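Local coordinates for protein nucleoporin nup120 (Schizosaccharomyces pombe, PDB 4GQ2) that serves as a structural component of the nuclear pore complex, the gateway for transport between nucleus and cytoplasm, at residues A[517-523]-A[534-539]. Residues are numbered along the deposited sequence; the frame is centred on the assembly and turned at random.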
ATOM      1  N   GLY A 517     -21.847  -1.454   7.754  1.00 38.17           N
ATOM      2  CA  GLY A 517     -21.166  -0.355   8.432  1.00 39.58           C
ATOM      3  C   GLY A 517     -21.308   1.006   7.755  1.00 41.70           C
ATOM      4  O   GLY A 517     -20.859   2.025   8.297  1.00 42.48           O
ATOM      5  N   ASP A 518     -21.930   1.025   6.578  1.00 42.30           N
ATOM      6  CA  ASP A 518     -22.125   2.268   5.815  1.00 41.77           C
ATOM      7  C   ASP A 518     -23.373   3.060   6.207  1.00 44.53           C
ATOM      8  O   ASP A 518     -23.585   4.170   5.708  1.00 40.73           O
ATOM      9  CB  ASP A 518     -22.118   1.989   4.312  1.00 37.64           C
ATOM     10  CG  ASP A 518     -20.778   1.463   3.829  1.00 43.93           C
ATOM     11  OD1 ASP A 518     -19.736   1.923   4.344  1.00 42.53           O
ATOM     12  OD2 ASP A 518     -20.763   0.585   2.945  1.00 44.10           O
ATOM     13  N   GLU A 519     -24.184   2.502   7.104  1.00 38.05           N
ATOM     14  CA  GLU A 519     -25.358   3.205   7.606  1.00 41.52           C
ATOM     15  C   GLU A 519     -24.962   4.523   8.279  1.00 40.60           C
ATOM     16  O   GLU A 519     -24.108   4.543   9.162  1.00 41.43           O
ATOM     17  CB  GLU A 519     -26.126   2.316   8.586  1.00 47.25           C
ATOM     18  CG  GLU A 519     -27.418   2.926   9.115  1.00 45.50           C
ATOM     19  CD  GLU A 519     -28.306   1.915   9.822  1.00 57.14           C
ATOM     20  OE1 GLU A 519     -27.864   0.765  10.042  1.00 51.21           O
ATOM     21  OE2 GLU A 519     -29.451   2.271  10.165  1.00 65.66           O
ATOM     22  N   ILE A 520     -25.580   5.616   7.846  1.00 38.76           N
ATOM     23  CA  ILE A 520     -25.358   6.930   8.445  1.00 37.41           C
ATOM     24  C   ILE A 520     -25.994   6.955   9.835  1.00 45.24           C
ATOM     25  O   ILE A 520     -26.971   6.248  10.078  1.00 44.24           O
ATOM     26  CB  ILE A 520     -25.898   8.061   7.525  1.00 42.67           C
ATOM     27  CG1 ILE A 520     -25.584   9.453   8.079  1.00 40.00           C
ATOM     28  CG2 ILE A 520     -27.399   7.919   7.281  1.00 41.04           C
ATOM     29  CD1 ILE A 520     -24.135   9.855   7.991  1.00 41.36           C
ATOM     30  N   LEU A 521     -25.427   7.740  10.754  1.00 46.16           N
ATOM     31  CA  LEU A 521     -25.941   7.802  12.124  1.00 38.35           C
ATOM     32  C   LEU A 521     -26.041   9.228  12.631  1.00 44.56           C
ATOM     33  O   LEU A 521     -27.029   9.597  13.263  1.00 44.74           O
ATOM     34  CB  LEU A 521     -25.089   6.970  13.091  1.00 33.23           C
ATOM     35  CG  LEU A 521     -24.898   5.479  12.804  1.00 38.69           C
ATOM     36  CD1 LEU A 521     -23.886   4.881  13.776  1.00 39.11           C
ATOM     37  CD2 LEU A 521     -26.212   4.716  12.867  1.00 37.58           C
ATOM     38  N   SER A 522     -25.007  10.021  12.368  1.00 47.44           N
ATOM     39  CA  SER A 522     -24.998  11.412  12.771  1.00 38.86           C
ATOM     40  C   SER A 522     -23.988  12.190  11.955  1.00 44.42           C
ATOM     41  O   SER A 522     -23.188  11.597  11.229  1.00 39.46           O
ATOM     42  CB  SER A 522     -24.654  11.538  14.251  1.00 35.88           C
ATOM     43  OG  SER A 522     -23.265  11.350  14.455  1.00 37.26           O
ATOM     44  N   ILE A 523     -24.051  13.520  12.080  1.00 38.27           N
ATOM     45  CA  ILE A 523     -23.037  14.429  11.553  1.00 42.53           C
ATOM     46  C   ILE A 523     -22.706  15.499  12.606  1.00 50.00           C
ATOM     47  O   ILE A 523     -23.552  15.838  13.443  1.00 52.43           O
ATOM     48  CB  ILE A 523     -23.447  15.075  10.200  1.00 44.14           C
ATOM     49  CG1 ILE A 523     -24.641  16.029  10.359  1.00 47.39           C
ATOM     50  CG2 ILE A 523     -23.729  14.013   9.137  1.00 38.04           C
ATOM     51  CD1 ILE A 523     -24.799  16.996   9.201  1.00 41.84           C
ATOM     52  N   ILE A 534     -18.810  13.163   9.341  1.00 40.38           N
ATOM     53  CA  ILE A 534     -19.953  12.327   8.996  1.00 41.70           C
ATOM     54  C   ILE A 534     -19.737  10.971   9.641  1.00 40.87           C
ATOM     55  O   ILE A 534     -18.731  10.312   9.372  1.00 43.17           O
ATOM     56  CB  ILE A 534     -20.070  12.129   7.472  1.00 40.37           C
ATOM     57  CG1 ILE A 534     -20.227  13.473   6.760  1.00 45.17           C
ATOM     58  CG2 ILE A 534     -21.232  11.213   7.146  1.00 40.38           C
ATOM     59  CD1 ILE A 534     -19.790  13.442   5.310  1.00 56.83           C
ATOM     60  N   ASN A 535     -20.685  10.550  10.475  1.00 40.60           N
ATOM     61  CA  ASN A 535     -20.523   9.324  11.252  1.00 36.55           C
ATOM     62  C   ASN A 535     -21.359   8.167  10.748  1.00 36.95           C
ATOM     63  O   ASN A 535     -22.593   8.198  10.828  1.00 45.92           O
ATOM     64  CB  ASN A 535     -20.808   9.594  12.731  1.00 38.76           C
ATOM     65  CG  ASN A 535     -19.913  10.670  13.295  1.00 42.34           C
ATOM     66  OD1 ASN A 535     -18.689  10.549  13.252  1.00 40.51           O
ATOM     67  ND2 ASN A 535     -20.515  11.741  13.815  1.00 42.56           N
ATOM     68  N   TYR A 536     -20.675   7.161  10.205  1.00 35.79           N
ATOM     69  CA  TYR A 536     -21.317   5.931   9.744  1.00 32.15           C
ATOM     70  C   TYR A 536     -21.132   4.882  10.823  1.00 31.44           C
ATOM     71  O   TYR A 536     -20.403   5.111  11.781  1.00 31.32           O
ATOM     72  CB  TYR A 536     -20.718   5.445   8.415  1.00 34.17           C
ATOM     73  CG  TYR A 536     -20.887   6.413   7.258  1.00 37.50           C
ATOM     74  CD1 TYR A 536     -22.066   6.442   6.522  1.00 34.46           C
ATOM     75  CD2 TYR A 536     -19.867   7.296   6.902  1.00 40.50           C
ATOM     76  CE1 TYR A 536     -22.235   7.323   5.471  1.00 35.61           C
ATOM     77  CE2 TYR A 536     -20.022   8.177   5.841  1.00 38.95           C
ATOM     78  CZ  TYR A 536     -21.213   8.188   5.135  1.00 43.41           C
ATOM     79  OH  TYR A 536     -21.393   9.053   4.086  1.00 49.06           O
ATOM     80  N   ALA A 537     -21.771   3.729  10.647  1.00 37.50           N
ATOM     81  CA  ALA A 537     -21.797   2.681  11.665  1.00 37.66           C
ATOM     82  C   ALA A 537     -20.456   1.989  11.893  1.00 40.78           C
ATOM     83  O   ALA A 537     -20.289   1.300  12.905  1.00 45.05           O
ATOM     84  CB  ALA A 537     -22.883   1.661  11.348  1.00 38.13           C
ATOM     85  N   ASN A 538     -19.513   2.143  10.961  1.00 35.22           N
ATOM     86  CA  ASN A 538     -18.128   1.687  11.203  1.00 43.32           C
ATOM     87  C   ASN A 538     -17.057   2.487  10.461  1.00 46.51           C
ATOM     88  O   ASN A 538     -15.953   1.997  10.216  1.00 43.39           O
ATOM     89  CB  ASN A 538     -17.956   0.149  11.050  1.00 31.74           C
ATOM     90  CG  ASN A 538     -17.820  -0.318   9.601  1.00 37.19           C
ATOM     91  OD1 ASN A 538     -17.391  -1.453   9.351  1.00 39.04           O
ATOM     92  ND2 ASN A 538     -18.183   0.532   8.648  1.00 28.47           N
ATOM     93  N   LYS A 539     -17.408   3.728  10.123  1.00 41.63           N
ATOM     94  CA  LYS A 539     -16.542   4.635   9.376  1.00 41.80           C
ATOM     95  C   LYS A 539     -16.796   6.092   9.797  1.00 41.58           C
ATOM     96  O   LYS A 539     -17.923   6.445  10.155  1.00 39.00           O
ATOM     97  CB  LYS A 539     -16.790   4.474   7.869  1.00 39.78           C
ATOM     98  CG  LYS A 539     -16.530   3.070   7.332  1.00 40.87           C
ATOM     99  CD  LYS A 539     -16.823   2.964   5.847  1.00 41.28           C
ATOM    100  CE  LYS A 539     -16.561   1.563   5.310  1.00 41.32           C
ATOM    101  NZ  LYS A 539     -17.670   0.611   5.608  1.00 35.01           N
TER
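Ile520 lays its CD1 over one face of the Tyr536 ring, offset toward the rim and 4.0 Å from CE1, and the same methyl crosses to CG2 of Ile534. With CG1 anti to the backbone N (chi1 -176°), Ile520 can carry CD1 toward both, while CG2 of Ile523 joins them on the same face, 4.2 Å from Ile534 CG2. On the other face, Asn535 ND2 gives Ser522 OG a bond of 2.9 Å, 16° out of its amide plane, and that hydroxyl also pairs with the carbonyl of Ala60. Between the faces, Asn535 O receives Leu521 N at 2.9 Å and, weakly, Ser522 N, whereas Asn535 N binds Ser522 O at 2.8 Å. Past the turn after Tyr536, Lys539, at the start of strand 539-544, bends at its last torsion (chi4 80°) to set NZ above the carboxylate plane of Asp518, in a salt bridge 2.8 Å from OD1; Asp514 forms a second with this ammonium, and His515 takes Asp518 OD2. An alanine in place of Asp518 would probably leave Lys539 with Asp514 alone of these two carboxylates and His515 without its acceptor. Two residues opposite one make a classic beta bulge, here in an antiparallel hairpin at the edge of a beta-propeller sheet.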